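Local coordinates for flagellar biosynthesis protein FlhA (Bacillus subtilis, PDB 3MIX) that is involved in the export of flagellar proteins, providing the adaptor for coordinated delivery of late flagellar building blocks to the type III secretion system, at residues L34-P37 and E38-V41; H45-P48 and I49-E52; D71-V74 and M75-Q79; I190-Q193 and E194-L198; L227-L230 and L231-K234. All coordinates share one frame; numbering follows the deposited sequence.

Overall arrangement
The five contacts are local and follow one another along the cytosolic domain of FlhA. Interaction 1 starts helix 37-40 at the periphery, its centre about 35 Å from that of the chain. Interaction 2, centred about 19 Å from it, leads into strand 49-53 of the mixed four-stranded sheet. Interaction 3 lies within helix 69-84, its nearest atoms about 6 Å from interaction 2. Interactions 4 and 5, the start of helix 192-205 and the end of helix 220-232, touch: Ile190 packs on Leu227, Ala228 and Leu231. Helix 170-189 meets side chains of interactions 2, 3 and 5, so it connects the sheet region with the helices that follow.

Interaction 1: residues L34-P37 and E38-V41; sequences LKSP and ESVV
The hydroxyl of Ser39 is held by Lys35 of the preceding loop, whose ammonium nitrogen NZ donates a hydrogen bond to Ser39 OG at 2.8 Å. A weak second bond reaches the same oxygen from the main chain, Lys35 N to Ser39 OG at 3.4 Å, so a single lysine supplies both donors. Lys35 gets there by curling: its CG stands between the backbone N and the carbonyl carbon (chi1 74°), and the chain bends at every later torsion until NZ comes round to the helix start. NZ also bonds weakly to the carbonyl oxygen of Glu33. With an alanine in place of Ser39, the two lysine donors would probably lose their shared acceptor and the curled chain would be freer to swing into solvent.

One weak capping bond comes from Ser36, the N-cap residue: OG accepts from Ser39 N at 3.5 Å. Its carbonyl oxygen takes the main-chain bond of the first turn from Val40 N at 3.1 Å and a weak one from Ser39 N.

The remaining contacts set carbon against polar atoms. Leu34 lays CD2 against Ser39, 3.3 Å from its O and a little farther from its OG, and Val40 sets CG2 beside the carbonyl of Ser36. Pro37 and Glu38 run side by side in the same direction, and the bend of the glutamate at chi2 (87°) brings OE2 within 3.5 Å of Pro37 CB.

At the domain surface, the loop leaves helix 24-31, is capped into the short, weakly bonded helix 37-40, and the chain then runs on to strand 49-53.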
loop_
_atom_site.group_PDB
_atom_site.type_symbol
_atom_site.label_atom_id
_atom_site.label_comp_id
_atom_site.label_asym_id
_atom_site.label_seq_id
_atom_site.Cartn_x
_atom_site.Cartn_y
_atom_site.Cartn_z
ATOM N N LEU A 34 1.417 -35.129 -5.030
ATOM C CA LEU A 34 1.788 -34.765 -3.646
ATOM C C LEU A 34 1.198 -35.665 -2.546
ATOM O O LEU A 34 0.048 -35.504 -2.141
ATOM C CB LEU A 34 1.481 -33.289 -3.376
ATOM C CG LEU A 34 2.012 -32.248 -4.374
ATOM C CD1 LEU A 34 1.837 -30.842 -3.825
ATOM C CD2 LEU A 34 3.479 -32.470 -4.765
ATOM N N LYS A 35 2.006 -36.610 -2.069
ATOM C CA LYS A 35 1.545 -37.620 -1.112
ATOM C C LYS A 35 2.517 -37.842 0.059
ATOM O O LYS A 35 2.102 -37.991 1.210
ATOM C CB LYS A 35 1.252 -38.951 -1.833
ATOM C CG LYS A 35 2.489 -39.749 -2.280
ATOM C CD LYS A 35 3.174 -39.094 -3.480
ATOM C CE LYS A 35 4.639 -38.791 -3.220
ATOM N NZ LYS A 35 4.996 -37.482 -3.797
ATOM N N SER A 36 3.808 -37.879 -0.259
ATOM C CA SER A 36 4.849 -38.156 0.711
ATOM C C SER A 36 5.109 -36.896 1.546
ATOM O O SER A 36 4.764 -35.794 1.116
ATOM C CB SER A 36 6.121 -38.594 -0.011
ATOM O OG SER A 36 6.628 -37.521 -0.780
ATOM N N PRO A 37 5.698 -37.061 2.746
ATOM C CA PRO A 37 6.083 -35.905 3.559
ATOM C C PRO A 37 6.898 -34.857 2.789
ATOM O O PRO A 37 6.691 -33.664 2.979
ATOM C CB PRO A 37 6.918 -36.531 4.681
ATOM C CG PRO A 37 6.332 -37.877 4.855
ATOM C CD PRO A 37 5.921 -38.332 3.471
ATOM N N GLU A 38 7.789 -35.315 1.907
ATOM C CA GLU A 38 8.731 -34.423 1.210
ATOM C C GLU A 38 8.082 -33.549 0.153
ATOM O O GLU A 38 8.509 -32.415 -0.045
ATOM C CB GLU A 38 9.892 -35.209 0.580
ATOM C CG GLU A 38 10.673 -36.121 1.531
ATOM C CD GLU A 38 10.064 -37.506 1.663
ATOM O OE1 GLU A 38 10.143 -38.299 0.703
ATOM O OE2 GLU A 38 9.514 -37.821 2.737
ATOM N N SER A 39 7.053 -34.062 -0.521
ATOM C CA SER A 39 6.407 -33.325 -1.606
ATOM C C SER A 39 5.177 -32.524 -1.149
ATOM O O SER A 39 4.735 -31.593 -1.838
ATOM C CB SER A 39 6.085 -34.253 -2.788
ATOM O OG SER A 39 4.838 -34.902 -2.648
ATOM N N VAL A 40 4.648 -32.864 0.024
ATOM C CA VAL A 40 3.542 -32.100 0.612
ATOM C C VAL A 40 3.957 -30.691 1.072
ATOM O O VAL A 40 3.145 -29.761 1.017
ATOM C CB VAL A 40 2.774 -32.909 1.693
ATOM C CG1 VAL A 40 1.767 -32.049 2.411
ATOM C CG2 VAL A 40 2.057 -34.068 1.031
ATOM N N VAL A 41 5.217 -30.517 1.483
ATOM C CA VAL A 41 5.704 -29.167 1.855
ATOM C C VAL A 41 5.447 -28.146 0.747
ATOM O O VAL A 41 5.180 -26.985 1.030
ATOM C CB VAL A 41 7.218 -29.105 2.147
ATOM C CG1 VAL A 41 7.503 -28.072 3.211
ATOM C CG2 VAL A 41 7.704 -30.428 2.592
#

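Interaction 2: residues H45-P48 and I49-E52; sequences HIDP and IEFE
A histidine-carboxylate hydrogen bond joins His45, in the loop before strand 49-53, to Glu50 on the strand. His45 ND1 donates to Glu50 OE1 at 2.8 Å, meeting the oxygen on its syn side. Ring and carboxylate planes are only 20° apart, although the bond tilts out of both. The glutamate chain is extended beyond CG (chi2 171°), which carries its carboxylate up to the edge of the ring.

The other oxygen is used as well: a water donates to Glu50 OE2 at 3.0 Å and to Asp47 O at 2.8 Å, bridging strand and loop. Asp47 packs its CB on Glu50 CG at 3.9 Å. The two carboxylates are close, and Arg92, a long and weak ion-pair partner of both, probably eases their repulsion. A leucine at Glu50 would probably leave His45 ND1 without its acceptor, cut the water's link to the strand, and set the imidazole freer to turn.

His45 NE2 bonds Glu28 of helix 24-31, so both ring nitrogens face carboxylates, consistent with a protonated ring. At Pro48 the loop gives way to strand 49-53, between 92-95 (parallel) and 103-108 (antiparallel) in the mixed four-stranded sheet, and the His-carboxylate pair ties loop to strand.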
loop_
_atom_site.group_PDB
_atom_site.type_symbol
_atom_site.label_atom_id
_atom_site.label_comp_id
_atom_site.label_asym_id
_atom_site.label_seq_id
_atom_site.Cartn_x
_atom_site.Cartn_y
_atom_site.Cartn_z
ATOM N N HIS A 45 2.731 -22.608 0.310
ATOM C CA HIS A 45 3.212 -21.525 -0.530
ATOM C C HIS A 45 3.544 -20.367 0.349
ATOM O O HIS A 45 2.654 -19.800 0.980
ATOM C CB HIS A 45 2.134 -21.083 -1.523
ATOM C CG HIS A 45 1.881 -22.080 -2.609
ATOM N ND1 HIS A 45 2.356 -21.918 -3.893
ATOM C CD2 HIS A 45 1.225 -23.264 -2.594
ATOM C CE1 HIS A 45 1.995 -22.956 -4.624
ATOM N NE2 HIS A 45 1.303 -23.785 -3.861
ATOM N N ILE A 46 4.817 -19.990 0.392
ATOM C CA ILE A 46 5.205 -18.876 1.262
ATOM C C ILE A 46 5.895 -17.735 0.477
ATOM O O ILE A 46 6.285 -16.727 1.061
ATOM C CB ILE A 46 5.999 -19.367 2.528
ATOM C CG1 ILE A 46 7.132 -20.317 2.158
ATOM C CG2 ILE A 46 5.078 -20.113 3.502
ATOM C CD1 ILE A 46 8.455 -19.673 2.163
ATOM N N ASP A 47 6.004 -17.894 -0.843
ATOM C CA ASP A 47 6.615 -16.884 -1.695
ATOM C C ASP A 47 5.892 -15.534 -1.578
ATOM O O ASP A 47 4.674 -15.478 -1.578
ATOM C CB ASP A 47 6.631 -17.337 -3.153
ATOM C CG ASP A 47 7.259 -18.696 -3.336
ATOM O OD1 ASP A 47 6.578 -19.710 -3.086
ATOM O OD2 ASP A 47 8.431 -18.760 -3.752
ATOM N N PRO A 48 6.650 -14.443 -1.491
ATOM C CA PRO A 48 5.987 -13.141 -1.347
ATOM C C PRO A 48 5.059 -12.784 -2.503
ATOM O O PRO A 48 3.998 -12.203 -2.258
ATOM C CB PRO A 48 7.143 -12.127 -1.241
ATOM C CG PRO A 48 8.389 -12.861 -1.396
ATOM C CD PRO A 48 8.112 -14.337 -1.656
ATOM N N ILE A 49 5.432 -13.136 -3.741
ATOM C CA ILE A 49 4.630 -12.799 -4.912
ATOM C C ILE A 49 4.631 -13.935 -5.913
ATOM O O ILE A 49 5.694 -14.384 -6.350
ATOM C CB ILE A 49 5.147 -11.529 -5.686
ATOM C CG1 ILE A 49 5.435 -10.336 -4.758
ATOM C CG2 ILE A 49 4.154 -11.150 -6.817
ATOM C CD1 ILE A 49 5.971 -9.075 -5.513
ATOM N N GLU A 50 3.437 -14.386 -6.286
ATOM C CA GLU A 50 3.304 -15.470 -7.222
ATOM C C GLU A 50 2.376 -15.051 -8.337
ATOM O O GLU A 50 1.266 -14.575 -8.084
ATOM C CB GLU A 50 2.693 -16.719 -6.555
ATOM C CG GLU A 50 3.442 -17.260 -5.374
ATOM C CD GLU A 50 2.642 -18.354 -4.674
ATOM O OE1 GLU A 50 2.619 -19.475 -5.203
ATOM O OE2 GLU A 50 2.026 -18.085 -3.614
ATOM N N PHE A 51 2.826 -15.270 -9.565
ATOM C CA PHE A 51 2.015 -15.073 -10.743
ATOM C C PHE A 51 1.833 -16.431 -11.412
ATOM O O PHE A 51 2.809 -17.071 -11.820
ATOM C CB PHE A 51 2.684 -14.083 -11.697
ATOM C CG PHE A 51 1.894 -13.809 -12.943
ATOM C CD1 PHE A 51 0.875 -12.860 -12.944
ATOM C CD2 PHE A 51 2.168 -14.490 -14.113
ATOM C CE1 PHE A 51 0.146 -12.604 -14.086
ATOM C CE2 PHE A 51 1.430 -14.235 -15.271
ATOM C CZ PHE A 51 0.429 -13.295 -15.254
ATOM N N GLU A 52 0.570 -16.852 -11.484
ATOM C CA GLU A 52 0.159 -18.134 -12.009
ATOM C C GLU A 52 -0.729 -17.972 -13.229
ATOM O O GLU A 52 -1.598 -17.097 -13.268
ATOM C CB GLU A 52 -0.609 -18.907 -10.944
ATOM C CG GLU A 52 0.232 -19.268 -9.733
ATOM C CD GLU A 52 -0.506 -20.157 -8.747
ATOM O OE1 GLU A 52 -1.680 -20.516 -9.001
ATOM O OE2 GLU A 52 0.095 -20.493 -7.697
HETATM O O HOH W 1 1.997 -15.319 -2.539
#

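Interaction 3: residues D71-V74 and M75-Q79; sequences DRIV and MIRRQ
Over one face of the Arg78 guanidinium lies the methyl CG1 of Val74, one helical turn back, with NH1 3.4 Å from that carbon. The two side chains run alongside each other in the same direction; Arg78 leaves the backbone with CG anti to its carbonyl carbon (chi1 -46°) and bends at chi3, which folds the flat group onto the valine. The guanidinium of Arg77 is placed differently: Ile73 CG2 and Val74 CA approach it obliquely, with NH1 4.2 Å from the isoleucine methyl. Its polar end belongs to the chain beyond the helix, where NE donates to the carbonyl of Ile88 and NH2, weakly, to that of Pro89.

Beneath these groups the main chain is regular alpha-helix. Met75 N bonds Asp71 O, Ile76 N bonds Arg72 O, Arg77 N bonds Ile73 O at 2.9 Å, and Arg78 N bonds Val74 O.

On another side of the helix Ile76 rests CG1 on Arg72 O at 3.2 Å, and its buried side chain meets Ile178 and Thr179 of helix 170-189. Arg72 reaches the same helix, giving a weak bond from NH1 to Ser175 OG.

Across the segments, then, Arg78, and more loosely Arg77, pack against the aliphatic groups of Val74 and Ile73, while the polar ends of Arg77 and Arg72 find partners elsewhere. Arg77 ties helix 69-84 to the loop at Ile88, and Arg72 adds a weak bond to helix 170-189 beside the apolar packing of Ile76.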
loop_
_atom_site.group_PDB
_atom_site.type_symbol
_atom_site.label_atom_id
_atom_site.label_comp_id
_atom_site.label_asym_id
_atom_site.label_seq_id
_atom_site.Cartn_x
_atom_site.Cartn_y
_atom_site.Cartn_z
ATOM N N ASP A 71 10.893 -9.250 -18.449
ATOM C CA ASP A 71 11.291 -7.872 -18.687
ATOM C C ASP A 71 10.223 -6.929 -18.168
ATOM O O ASP A 71 10.547 -5.874 -17.643
ATOM C CB ASP A 71 11.585 -7.600 -20.183
ATOM C CG ASP A 71 12.944 -8.142 -20.628
ATOM O OD1 ASP A 71 13.823 -8.352 -19.760
ATOM O OD2 ASP A 71 13.147 -8.355 -21.846
ATOM N N ARG A 72 8.955 -7.306 -18.299
ATOM C CA ARG A 72 7.891 -6.454 -17.762
ATOM C C ARG A 72 7.915 -6.344 -16.224
ATOM O O ARG A 72 7.612 -5.294 -15.669
ATOM C CB ARG A 72 6.521 -6.878 -18.275
ATOM C CG ARG A 72 6.371 -6.593 -19.765
ATOM C CD ARG A 72 4.976 -6.896 -20.314
ATOM N NE ARG A 72 4.735 -6.096 -21.522
ATOM C CZ ARG A 72 4.584 -4.772 -21.516
ATOM N NH1 ARG A 72 4.636 -4.101 -20.369
ATOM N NH2 ARG A 72 4.391 -4.118 -22.646
ATOM N N ILE A 73 8.295 -7.432 -15.556
ATOM C CA ILE A 73 8.378 -7.446 -14.110
ATOM C C ILE A 73 9.530 -6.557 -13.621
ATOM O O ILE A 73 9.381 -5.814 -12.647
ATOM C CB ILE A 73 8.452 -8.892 -13.570
ATOM C CG1 ILE A 73 7.078 -9.545 -13.749
ATOM C CG2 ILE A 73 8.866 -8.894 -12.109
ATOM C CD1 ILE A 73 7.050 -11.027 -13.530
ATOM N N VAL A 74 10.652 -6.626 -14.336
ATOM C CA VAL A 74 11.810 -5.768 -14.097
ATOM C C VAL A 74 11.437 -4.276 -14.139
ATOM O O VAL A 74 11.796 -3.501 -13.248
ATOM C CB VAL A 74 12.952 -6.109 -15.088
ATOM C CG1 VAL A 74 14.017 -5.015 -15.116
ATOM C CG2 VAL A 74 13.569 -7.480 -14.724
ATOM N N MET A 75 10.693 -3.895 -15.167
ATOM C CA MET A 75 10.140 -2.550 -15.297
ATOM C C MET A 75 9.305 -2.144 -14.093
ATOM O O MET A 75 9.457 -1.044 -13.563
ATOM C CB MET A 75 9.243 -2.494 -16.526
ATOM C CG MET A 75 9.849 -1.852 -17.723
ATOM S SD MET A 75 11.656 -1.855 -17.784
ATOM C CE MET A 75 11.908 -0.091 -17.930
ATOM N N ILE A 76 8.386 -3.020 -13.704
ATOM C CA ILE A 76 7.539 -2.767 -12.550
ATOM C C ILE A 76 8.390 -2.512 -11.303
ATOM O O ILE A 76 8.170 -1.532 -10.588
ATOM C CB ILE A 76 6.529 -3.924 -12.351
ATOM C CG1 ILE A 76 5.578 -3.980 -13.574
ATOM C CG2 ILE A 76 5.788 -3.769 -11.019
ATOM C CD1 ILE A 76 4.679 -5.195 -13.590
ATOM N N ARG A 77 9.380 -3.372 -11.073
ATOM C CA ARG A 77 10.240 -3.268 -9.896
ATOM C C ARG A 77 10.975 -1.920 -9.889
ATOM O O ARG A 77 11.113 -1.282 -8.834
ATOM C CB ARG A 77 11.223 -4.440 -9.839
ATOM C CG ARG A 77 12.275 -4.337 -8.726
ATOM C CD ARG A 77 13.228 -5.515 -8.655
ATOM N NE ARG A 77 12.528 -6.730 -8.249
ATOM C CZ ARG A 77 12.178 -7.704 -9.100
ATOM N NH1 ARG A 77 12.510 -7.610 -10.381
ATOM N NH2 ARG A 77 11.514 -8.777 -8.677
ATOM N N ARG A 78 11.410 -1.472 -11.073
ATOM C CA ARG A 78 12.071 -0.168 -11.195
ATOM C C ARG A 78 11.110 0.987 -10.954
ATOM O O ARG A 78 11.406 1.875 -10.165
ATOM C CB ARG A 78 12.848 -0.057 -12.516
ATOM C CG ARG A 78 13.681 -1.333 -12.742
ATOM C CD ARG A 78 14.978 -1.179 -13.529
ATOM N NE ARG A 78 14.772 -0.842 -14.925
ATOM C CZ ARG A 78 15.362 -1.453 -15.952
ATOM N NH1 ARG A 78 16.206 -2.470 -15.773
ATOM N NH2 ARG A 78 15.109 -1.034 -17.179
ATOM N N GLN A 79 9.951 0.968 -11.596
ATOM C CA GLN A 79 8.949 2.015 -11.385
ATOM C C GLN A 79 8.550 2.185 -9.921
ATOM O O GLN A 79 8.519 3.297 -9.392
ATOM C CB GLN A 79 7.688 1.731 -12.210
ATOM C CG GLN A 79 6.572 2.784 -12.041
ATOM C CD GLN A 79 5.163 2.255 -12.388
ATOM O OE1 GLN A 79 4.160 2.645 -11.757
ATOM N NE2 GLN A 79 5.085 1.363 -13.385
#

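Interaction 4: residues I190-Q193 and E194-L198; sequences IGRQ and ETKQL
Thr195 bonds twice to the carbonyl oxygen of Gly191: OG1 donates at 2.8 Å and the backbone N at 2.9 Å. The hydroxyl approaches from above the carbonyl plane, 40° out of it, whereas the amide is tilted from that plane by 17°. Setting OG1 beside the backbone N (chi1 -58°) lets both donors share one acceptor. Gly191 is the N-cap residue of helix 192-205, and the regular bonds Lys196 N to Arg192 O and Gln197 N to Gln193 O carry the helix onward.

Glu194 bends at chi2 to bring its carboxylate back over the helix start, with OE1 3.3 Å from Gly191 CA. Farther out, Ile190 slides past Glu194 in the opposite sense, CD1 to Glu194 CB at 3.9 Å, and the same methyl reaches Leu198 CD1 at 4.0 Å. On the exposed side Arg192 and Lys196 touch through their aliphatic parts, CG to CD.

The chemistry is divided: a carbonyl oxygen that accepts two hydrogen bonds and a carboxylate, which would probably suit the positive end of the helix dipole, mark the helix start, while Ile190 adds apolar packing on Glu194 and Leu198.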
loop_
_atom_site.group_PDB
_atom_site.type_symbol
_atom_site.label_atom_id
_atom_site.label_comp_id
_atom_site.label_asym_id
_atom_site.label_seq_id
_atom_site.Cartn_x
_atom_site.Cartn_y
_atom_site.Cartn_z
ATOM N N ILE A 190 6.641 -4.858 2.400
ATOM C CA ILE A 190 7.818 -4.316 3.086
ATOM C C ILE A 190 8.152 -5.243 4.286
ATOM O O ILE A 190 7.925 -4.893 5.441
ATOM C CB ILE A 190 7.628 -2.809 3.470
ATOM C CG1 ILE A 190 8.869 -2.222 4.167
ATOM C CG2 ILE A 190 6.432 -2.629 4.390
ATOM C CD1 ILE A 190 10.021 -1.904 3.282
ATOM N N GLY A 191 8.655 -6.439 3.993
ATOM C CA GLY A 191 9.083 -7.366 5.023
ATOM C C GLY A 191 10.420 -7.007 5.642
ATOM O O GLY A 191 10.990 -5.933 5.368
ATOM N N ARG A 192 10.955 -7.930 6.444
ATOM C CA ARG A 192 12.194 -7.675 7.171
ATOM C C ARG A 192 13.346 -7.591 6.211
ATOM O O ARG A 192 14.238 -6.739 6.360
ATOM C CB ARG A 192 12.475 -8.775 8.200
ATOM C CG ARG A 192 13.611 -8.383 9.180
ATOM C CD ARG A 192 13.980 -9.576 10.091
ATOM N NE ARG A 192 15.088 -9.229 10.971
ATOM C CZ ARG A 192 14.969 -8.505 12.089
ATOM N NH1 ARG A 192 13.785 -8.030 12.486
ATOM N NH2 ARG A 192 16.047 -8.242 12.807
ATOM N N GLN A 193 13.328 -8.471 5.220
ATOM C CA GLN A 193 14.362 -8.470 4.201
ATOM C C GLN A 193 14.447 -7.104 3.492
ATOM O O GLN A 193 15.537 -6.563 3.323
ATOM C CB GLN A 193 14.148 -9.645 3.201
ATOM C CG GLN A 193 14.519 -11.047 3.830
ATOM C CD GLN A 193 14.545 -12.225 2.832
ATOM O OE1 GLN A 193 13.963 -12.158 1.747
ATOM N NE2 GLN A 193 15.251 -13.290 3.195
ATOM N N GLU A 194 13.306 -6.553 3.078
ATOM C CA GLU A 194 13.285 -5.258 2.380
ATOM C C GLU A 194 13.661 -4.123 3.339
ATOM O O GLU A 194 14.381 -3.203 2.973
ATOM C CB GLU A 194 11.895 -4.989 1.799
ATOM C CG GLU A 194 11.502 -5.899 0.631
ATOM C CD GLU A 194 11.094 -7.320 1.069
ATOM O OE1 GLU A 194 10.898 -7.633 2.291
ATOM O OE2 GLU A 194 10.964 -8.140 0.151
ATOM N N THR A 195 13.198 -4.199 4.577
ATOM C CA THR A 195 13.565 -3.192 5.566
ATOM C C THR A 195 15.074 -3.155 5.777
ATOM O O THR A 195 15.687 -2.069 5.758
ATOM C CB THR A 195 12.796 -3.438 6.853
ATOM O OG1 THR A 195 11.413 -3.401 6.520
ATOM C CG2 THR A 195 13.105 -2.367 7.914
ATOM N N LYS A 196 15.679 -4.332 5.930
ATOM C CA LYS A 196 17.128 -4.419 6.083
ATOM C C LYS A 196 17.908 -3.900 4.883
ATOM O O LYS A 196 18.968 -3.284 5.029
ATOM C CB LYS A 196 17.565 -5.852 6.388
ATOM C CG LYS A 196 17.208 -6.285 7.832
ATOM C CD LYS A 196 17.409 -7.790 8.033
ATOM C CE LYS A 196 18.900 -8.172 7.927
ATOM N NZ LYS A 196 19.757 -7.261 8.805
ATOM N N GLN A 197 17.401 -4.177 3.694
ATOM C CA GLN A 197 18.041 -3.694 2.492
ATOM C C GLN A 197 18.082 -2.145 2.510
ATOM O O GLN A 197 19.118 -1.544 2.213
ATOM C CB GLN A 197 17.303 -4.272 1.281
ATOM C CG GLN A 197 17.609 -3.640 -0.047
ATOM C CD GLN A 197 16.877 -4.348 -1.200
ATOM O OE1 GLN A 197 15.679 -4.663 -1.106
ATOM N NE2 GLN A 197 17.609 -4.627 -2.282
ATOM N N LEU A 198 16.970 -1.523 2.898
ATOM C CA LEU A 198 16.866 -0.053 2.967
ATOM C C LEU A 198 17.760 0.550 4.047
ATOM O O LEU A 198 18.410 1.565 3.823
ATOM C CB LEU A 198 15.409 0.363 3.173
ATOM C CG LEU A 198 14.538 0.025 1.950
ATOM C CD1 LEU A 198 13.134 0.413 2.207
ATOM C CD2 LEU A 198 15.063 0.755 0.658
#

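Interaction 5: residues L227-L230 and L231-K234; sequences LAKL and LKEK
Lys229 and Lys232 lie at a slant to each other on the last turn of helix 220-232, which ends in a Schellman motif. Their closest side-chain atoms are Lys229 CE and Lys232 NZ, 4.2 Å apart. Lys229 sends its ammonium group to a salt bridge with Asp258, which probably offsets the nearness of the second positive charge. Both chains start with CG anti to the backbone N; the first bends at chi2 and the second at chi3, and their two NZ atoms stay 5.1 Å apart.

Glu233 extends its chain alongside this end of the helix. A water links it back, donating to Glu233 OE2 and to Lys229 O, each at 2.8 Å, while OE1 forms a salt bridge with Arg346. The buried Leu231 lies against its own helix, CG 3.4 Å from Leu227 O, and its side chain meets Ile190 and His187. Leu230 instead turns to Thr264 and Arg265 of helix 257-267.

Leu231 N to Leu227 O and Lys232 N to Ala228 O are the final regular bonds. Lys234, the C-prime residue with positive phi, then ends the helix: its N bonds Leu231 O at 2.8 Å and the next amide turns to Leu230 O, while Glu233 N adds a weak bond to that same oxygen. Lys234 also curls back over the helix end, NZ donating to Lys232 O at 2.9 Å from above the carbonyl plane, 41° out of it.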
loop_
_atom_site.group_PDB
_atom_site.type_symbol
_atom_site.label_atom_id
_atom_site.label_comp_id
_atom_site.label_asym_id
_atom_site.label_seq_id
_atom_site.Cartn_x
_atom_site.Cartn_y
_atom_site.Cartn_z
ATOM N N LEU A 227 7.408 1.719 8.311
ATOM C CA LEU A 227 7.427 1.706 6.857
ATOM C C LEU A 227 6.153 1.099 6.249
ATOM O O LEU A 227 5.636 1.638 5.262
ATOM C CB LEU A 227 8.666 0.997 6.311
ATOM C CG LEU A 227 10.035 1.533 6.768
ATOM C CD1 LEU A 227 11.136 0.741 6.065
ATOM C CD2 LEU A 227 10.163 3.026 6.433
ATOM N N ALA A 228 5.649 0.025 6.852
ATOM C CA ALA A 228 4.430 -0.596 6.367
ATOM C C ALA A 228 3.235 0.328 6.560
ATOM O O ALA A 228 2.371 0.386 5.722
ATOM C CB ALA A 228 4.149 -2.058 7.048
ATOM N N LYS A 229 3.190 1.021 7.681
ATOM C CA LYS A 229 2.109 1.952 7.950
ATOM C C LYS A 229 2.133 3.171 6.989
ATOM O O LYS A 229 1.086 3.636 6.552
ATOM C CB LYS A 229 2.143 2.371 9.424
ATOM C CG LYS A 229 0.850 3.046 9.817
ATOM C CD LYS A 229 0.393 2.728 11.224
ATOM C CE LYS A 229 -1.045 3.215 11.386
ATOM N NZ LYS A 229 -1.387 3.428 12.815
ATOM N N LEU A 230 3.329 3.657 6.649
ATOM C CA LEU A 230 3.466 4.649 5.594
ATOM C C LEU A 230 2.940 4.126 4.244
ATOM O O LEU A 230 2.078 4.777 3.619
ATOM C CB LEU A 230 4.917 5.167 5.488
ATOM C CG LEU A 230 5.390 5.957 6.741
ATOM C CD1 LEU A 230 6.904 6.192 6.725
ATOM C CD2 LEU A 230 4.631 7.321 6.921
ATOM N N LEU A 231 3.435 2.961 3.805
ATOM C CA LEU A 231 3.014 2.391 2.511
ATOM C C LEU A 231 1.528 2.140 2.459
ATOM O O LEU A 231 0.912 2.360 1.438
ATOM C CB LEU A 231 3.769 1.104 2.158
ATOM C CG LEU A 231 5.254 1.417 1.934
ATOM C CD1 LEU A 231 6.062 0.155 1.746
ATOM C CD2 LEU A 231 5.479 2.423 0.744
ATOM N N LYS A 232 0.976 1.690 3.581
ATOM C CA LYS A 232 -0.438 1.411 3.688
ATOM C C LYS A 232 -1.285 2.604 3.252
ATOM O O LYS A 232 -2.271 2.435 2.547
ATOM C CB LYS A 232 -0.777 1.058 5.131
ATOM C CG LYS A 232 -2.156 0.465 5.326
ATOM C CD LYS A 232 -2.203 -0.395 6.616
ATOM C CE LYS A 232 -2.244 0.475 7.922
ATOM N NZ LYS A 232 -1.846 -0.242 9.232
ATOM N N GLU A 233 -0.891 3.804 3.667
ATOM C CA GLU A 233 -1.597 5.016 3.288
ATOM C C GLU A 233 -0.980 5.710 2.071
ATOM O O GLU A 233 -1.269 6.881 1.805
ATOM C CB GLU A 233 -1.676 5.972 4.489
ATOM C CG GLU A 233 -2.229 5.290 5.762
ATOM C CD GLU A 233 -2.716 6.298 6.819
ATOM O OE1 GLU A 233 -3.556 7.155 6.488
ATOM O OE2 GLU A 233 -2.277 6.219 7.989
ATOM N N LYS A 234 -0.130 5.001 1.335
ATOM C CA LYS A 234 0.368 5.493 0.038
ATOM C C LYS A 234 1.401 6.615 0.215
ATOM O O LYS A 234 1.596 7.450 -0.678
ATOM C CB LYS A 234 -0.775 5.980 -0.893
ATOM C CG LYS A 234 -1.916 4.985 -1.166
ATOM C CD LYS A 234 -1.404 3.545 -1.335
ATOM C CE LYS A 234 -2.541 2.512 -1.475
ATOM N NZ LYS A 234 -2.811 1.821 -0.188
HETATM O O HOH W 2 0.410 6.243 7.308
#